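Side-chain contacts in regulatory protein (PDB 4UA1), which probably represses the mercury-resistance operon when mercury is absent and, as a dimer with bound mercury(II), activates its transcription: residues Pro115-Lys118 / Asp119-Glu122; Cys123-Ile126 / Glu127-Lys131. All coordinates share one frame; numbering follows the deposited sequence.

Contact 1 (Pro115-Lys118 / Asp119-Glu122)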
loop_
_atom_site.group_PDB
_atom_site.type_symbol
_atom_site.label_atom_id
_atom_site.label_comp_id
_atom_site.label_asym_id
_atom_site.label_seq_id
_atom_site.Cartn_x
_atom_site.Cartn_y
_atom_site.Cartn_z
ATOM N N PRO B 115 -17.478 13.758 22.737
ATOM C CA PRO B 115 -17.808 14.675 23.839
ATOM C C PRO B 115 -16.660 14.871 24.840
ATOM O O PRO B 115 -15.625 14.213 24.749
ATOM C CB PRO B 115 -19.014 13.997 24.505
ATOM C CG PRO B 115 -18.878 12.547 24.156
ATOM C CD PRO B 115 -18.261 12.508 22.784
ATOM N N GLU B 116 -16.862 15.782 25.787
ATOM C CA GLU B 116 -15.885 16.045 26.836
ATOM C C GLU B 116 -15.673 14.820 27.727
ATOM O O GLU B 116 -14.541 14.381 27.942
ATOM C CB GLU B 116 -16.325 17.239 27.678
ATOM C CG GLU B 116 -15.551 17.400 28.982
ATOM C CD GLU B 116 -16.038 18.576 29.815
ATOM O OE1 GLU B 116 -16.929 19.315 29.337
ATOM O OE2 GLU B 116 -15.542 18.755 30.953
ATOM N N ASN B 117 -16.767 14.237 28.198
ATOM C CA ASN B 117 -16.681 13.013 28.972
ATOM C C ASN B 117 -16.764 11.810 28.049
ATOM O O ASN B 117 -17.817 11.500 27.489
ATOM C CB ASN B 117 -17.802 12.949 30.023
ATOM C CG ASN B 117 -17.905 11.581 30.684
ATOM O OD1 ASN B 117 -16.904 10.857 30.840
ATOM N ND2 ASN B 117 -19.131 11.197 31.037
ATOM N N LYS B 118 -15.642 11.130 27.907
ATOM C CA LYS B 118 -15.538 10.037 26.967
ATOM C C LYS B 118 -15.732 8.684 27.654
ATOM O O LYS B 118 -15.584 7.641 27.019
ATOM C CB LYS B 118 -14.205 10.100 26.242
ATOM C CG LYS B 118 -14.003 11.408 25.497
ATOM C CD LYS B 118 -12.730 11.391 24.683
ATOM C CE LYS B 118 -12.578 12.640 23.852
ATOM N NZ LYS B 118 -12.897 13.894 24.571
ATOM N N ASP B 119 -16.071 8.683 28.942
ATOM C CA ASP B 119 -16.368 7.405 29.548
ATOM C C ASP B 119 -17.860 7.150 29.418
ATOM O O ASP B 119 -18.633 7.409 30.324
ATOM C CB ASP B 119 -15.928 7.405 31.016
ATOM C CG ASP B 119 -16.415 6.193 31.780
ATOM O OD1 ASP B 119 -16.749 5.170 31.152
ATOM O OD2 ASP B 119 -16.452 6.258 33.027
ATOM N N ILE B 120 -18.208 6.490 28.320
ATOM C CA ILE B 120 -19.583 6.225 27.918
ATOM C C ILE B 120 -19.521 5.096 26.893
ATOM O O ILE B 120 -18.476 4.907 26.244
ATOM C CB ILE B 120 -20.293 7.459 27.276
ATOM C CG1 ILE B 120 -19.424 8.088 26.181
ATOM C CG2 ILE B 120 -20.669 8.516 28.316
ATOM C CD1 ILE B 120 -20.058 9.295 25.525
ATOM N N TYR B 121 -20.644 4.398 26.701
ATOM C CA TYR B 121 -20.744 3.344 25.682
ATOM C C TYR B 121 -20.892 3.947 24.282
ATOM O O TYR B 121 -20.420 3.378 23.294
ATOM C CB TYR B 121 -21.919 2.414 25.948
ATOM C CG TYR B 121 -21.703 1.460 27.077
ATOM C CD1 TYR B 121 -22.738 0.634 27.516
ATOM C CD2 TYR B 121 -20.469 1.370 27.710
ATOM C CE1 TYR B 121 -22.549 -0.257 28.551
ATOM C CE2 TYR B 121 -20.270 0.485 28.756
ATOM C CZ TYR B 121 -21.314 -0.328 29.169
ATOM O OH TYR B 121 -21.126 -1.214 30.205
ATOM N N GLU B 122 -21.590 5.076 24.196
ATOM C CA GLU B 122 -21.837 5.675 22.899
ATOM C C GLU B 122 -20.682 6.555 22.419
ATOM O O GLU B 122 -20.415 7.627 22.934
ATOM C CB GLU B 122 -23.158 6.441 22.946
ATOM C CG GLU B 122 -24.289 5.491 23.250
ATOM C CD GLU B 122 -24.687 5.369 24.725
ATOM O OE1 GLU B 122 -23.950 5.810 25.639
ATOM O OE2 GLU B 122 -25.731 4.733 24.960
#
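Asn117 and Asp119 meet round a tight bend in the loop between helices 78-112 and 124-130, and Ile120 folds back from beyond it onto Pro115. From CB, Asn117 carries its CG anti to its own backbone N (chi1 170°), which swings the amide forward along the chain. Asn117 OD1 then takes the hydrogen bond from Asp119 N at 3.0 Å, with the N-H pointing fairly straight at it (156°). The donor stands above the carbonyl plane of the amide, not on a lone pair. Asn117 OD1 also rests 3.6 Å from Asp119 CB, while Asn117 ND2 brushes Ile120 CG2 at 4.1 Å. The side chains of Asn117 and Asp119 run side by side in the same direction, yet amide and carboxylate planes are almost perpendicular. Ile120 holds CG1 between its backbone N and carbonyl carbon (chi1 49°). Ile120 CD1, at the end of that branch, makes an apolar contact with Pro115 CG, five residues back, at 3.7 Å, and lies as near Asn117 O. Lys118 turns back along the chain: its extended chain bends at the last torsion, and Lys118 NZ donates to Pro115 O at 2.8 Å. Its ammonium group also makes a cation-pi contact with Tyr83 of the second subunit. The backbone adds a weak bond from Ile120 N to Lys118 O. This is the metal-binding loop between Cys114 and Cys123, its Pro115, Lys118 and Ile120 packed on Cys79 of the second subunit, the third ligand. Side chains hold the bend without regular helix or strand: the asparagine amide ties down one backbone N-H, the lysine one carbonyl, and Pro115, whose ring comes within about 5 Å of the mercury at its nearest atom, CD, also packs on Ile120.

Contact 2 (Cys123-Ile126 / Glu127-Lys131). With HG (mercury (II) ion), chain D.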
loop_
_atom_site.group_PDB
_atom_site.type_symbol
_atom_site.label_atom_id
_atom_site.label_comp_id
_atom_site.label_asym_id
_atom_site.label_seq_id
_atom_site.Cartn_x
_atom_site.Cartn_y
_atom_site.Cartn_z
ATOM N N CYS B 123 -20.047 6.107 21.355
ATOM C CA CYS B 123 -18.992 6.870 20.733
ATOM C C CYS B 123 -19.452 7.355 19.369
ATOM O O CYS B 123 -19.800 6.545 18.510
ATOM C CB CYS B 123 -17.732 6.028 20.607
ATOM S SG CYS B 123 -16.541 6.825 19.593
ATOM N N PRO B 124 -19.499 8.684 19.182
ATOM C CA PRO B 124 -19.909 9.280 17.894
ATOM C C PRO B 124 -19.064 8.767 16.718
ATOM O O PRO B 124 -19.550 8.724 15.588
ATOM C CB PRO B 124 -19.710 10.789 18.110
ATOM C CG PRO B 124 -19.765 10.975 19.606
ATOM C CD PRO B 124 -19.172 9.701 20.197
ATOM N N ILE B 125 -17.815 8.386 16.992
ATOM C CA ILE B 125 -16.971 7.834 15.958
ATOM C C ILE B 125 -17.615 6.538 15.481
ATOM O O ILE B 125 -17.887 6.358 14.291
ATOM C CB ILE B 125 -15.539 7.545 16.447
ATOM C CG1 ILE B 125 -14.841 8.814 16.959
ATOM C CG2 ILE B 125 -14.702 6.917 15.319
ATOM C CD1 ILE B 125 -13.361 8.585 17.383
ATOM N N ILE B 126 -17.867 5.635 16.426
ATOM C CA ILE B 126 -18.417 4.332 16.097
ATOM C C ILE B 126 -19.801 4.467 15.485
ATOM O O ILE B 126 -20.122 3.832 14.480
ATOM C CB ILE B 126 -18.479 3.422 17.334
ATOM C CG1 ILE B 126 -17.065 3.173 17.871
ATOM C CG2 ILE B 126 -19.152 2.095 16.979
ATOM C CD1 ILE B 126 -17.027 2.444 19.204
ATOM N N GLU B 127 -20.616 5.310 16.094
ATOM C CA GLU B 127 -21.940 5.533 15.576
ATOM C C GLU B 127 -21.872 6.039 14.152
ATOM O O GLU B 127 -22.596 5.527 13.295
ATOM C CB GLU B 127 -22.696 6.511 16.457
ATOM C CG GLU B 127 -22.951 5.965 17.847
ATOM C CD GLU B 127 -23.513 7.006 18.783
ATOM O OE1 GLU B 127 -24.094 6.608 19.811
ATOM O OE2 GLU B 127 -23.349 8.220 18.512
ATOM N N THR B 128 -20.954 6.972 13.879
ATOM C CA THR B 128 -20.868 7.554 12.541
ATOM C C THR B 128 -20.453 6.528 11.517
ATOM O O THR B 128 -21.114 6.375 10.483
ATOM C CB THR B 128 -19.869 8.737 12.456
ATOM O OG1 THR B 128 -20.360 9.828 13.245
ATOM C CG2 THR B 128 -19.744 9.210 11.024
ATOM N N LEU B 129 -19.394 5.793 11.831
ATOM C CA LEU B 129 -18.883 4.766 10.929
ATOM C C LEU B 129 -19.829 3.558 10.789
ATOM O O LEU B 129 -19.673 2.747 9.887
ATOM C CB LEU B 129 -17.528 4.305 11.421
ATOM C CG LEU B 129 -16.488 5.414 11.319
ATOM C CD1 LEU B 129 -15.124 4.856 11.709
ATOM C CD2 LEU B 129 -16.475 6.026 9.920
ATOM N N MET B 130 -20.784 3.435 11.710
ATOM C CA MET B 130 -21.745 2.347 11.684
ATOM C C MET B 130 -22.856 2.610 10.685
ATOM O O MET B 130 -23.379 1.676 10.084
ATOM C CB MET B 130 -22.353 2.106 13.074
ATOM C CG MET B 130 -21.521 1.169 13.902
ATOM S SD MET B 130 -22.255 0.655 15.443
ATOM C CE MET B 130 -21.305 -0.858 15.686
ATOM N N LYS B 131 -23.215 3.886 10.532
ATOM C CA LYS B 131 -24.306 4.301 9.651
ATOM C C LYS B 131 -23.856 4.252 8.189
ATOM O O LYS B 131 -24.498 4.809 7.299
ATOM C CB LYS B 131 -24.795 5.709 10.022
HETATM HG HG HG D . -15.904 8.755 20.994
#
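Cys123 to Met130 wind into the short C-terminal helix, whose i to i+4 backbone bonds start with Glu127 N to Cys123 O (2.8 Å), the one from Met130 N to Ile126 O being weak. Cys123 is the N-cap: its SG, anti to its own backbone N (chi1 169°), accepts a long, weak bond from Ile126 N while Cys123 SG binds mercury at 2.5 Å. Cys114 of the same chain and Cys79 of the second subunit supply the other two cysteine sulfurs. Pro124 O is gripped twice by Thr128, Thr128 OG1 at 2.7 Å and Thr128 N at 2.8 Å arriving from opposite faces of the carbonyl plane. The Glu127 side chain runs past Cys123 O. One turn apart, Ile126 and Met130 lie side by side, Ile126 CG2 against Met130 SD at 3.7 Å; Ile125 CG2 and Leu129 CD1 run alongside each other more loosely, at 4.2 Å. Metal ligand and helix cap thus share one sulfur; the weak N-H may slightly stabilise its negative charge, most of which the metal would take up.

In the fold
From the N terminus the chain passes through the helices of the MerR-family helix-turn-helix region, probably DNA-binding, and the long helix 78-112, then Cys114, before contact 1 rounds the loop 115-122. Contact 2 follows directly in helix 124-130. The two neither nest nor cross; they are consecutive, with centres about 13 Å apart. Pro115 nevertheless reaches over the loop to Pro124, CD to CG 3.8 Å, and Glu122 CB lies against Glu127 OE1, so the loop closes onto the helix that follows it. Cys114 and Cys123 bracket this loop and meet at the mercury. Both contacts also touch the second subunit, and Thr128 and Leu129 pack on Leu110, bringing the terminal helix against helix 78-112.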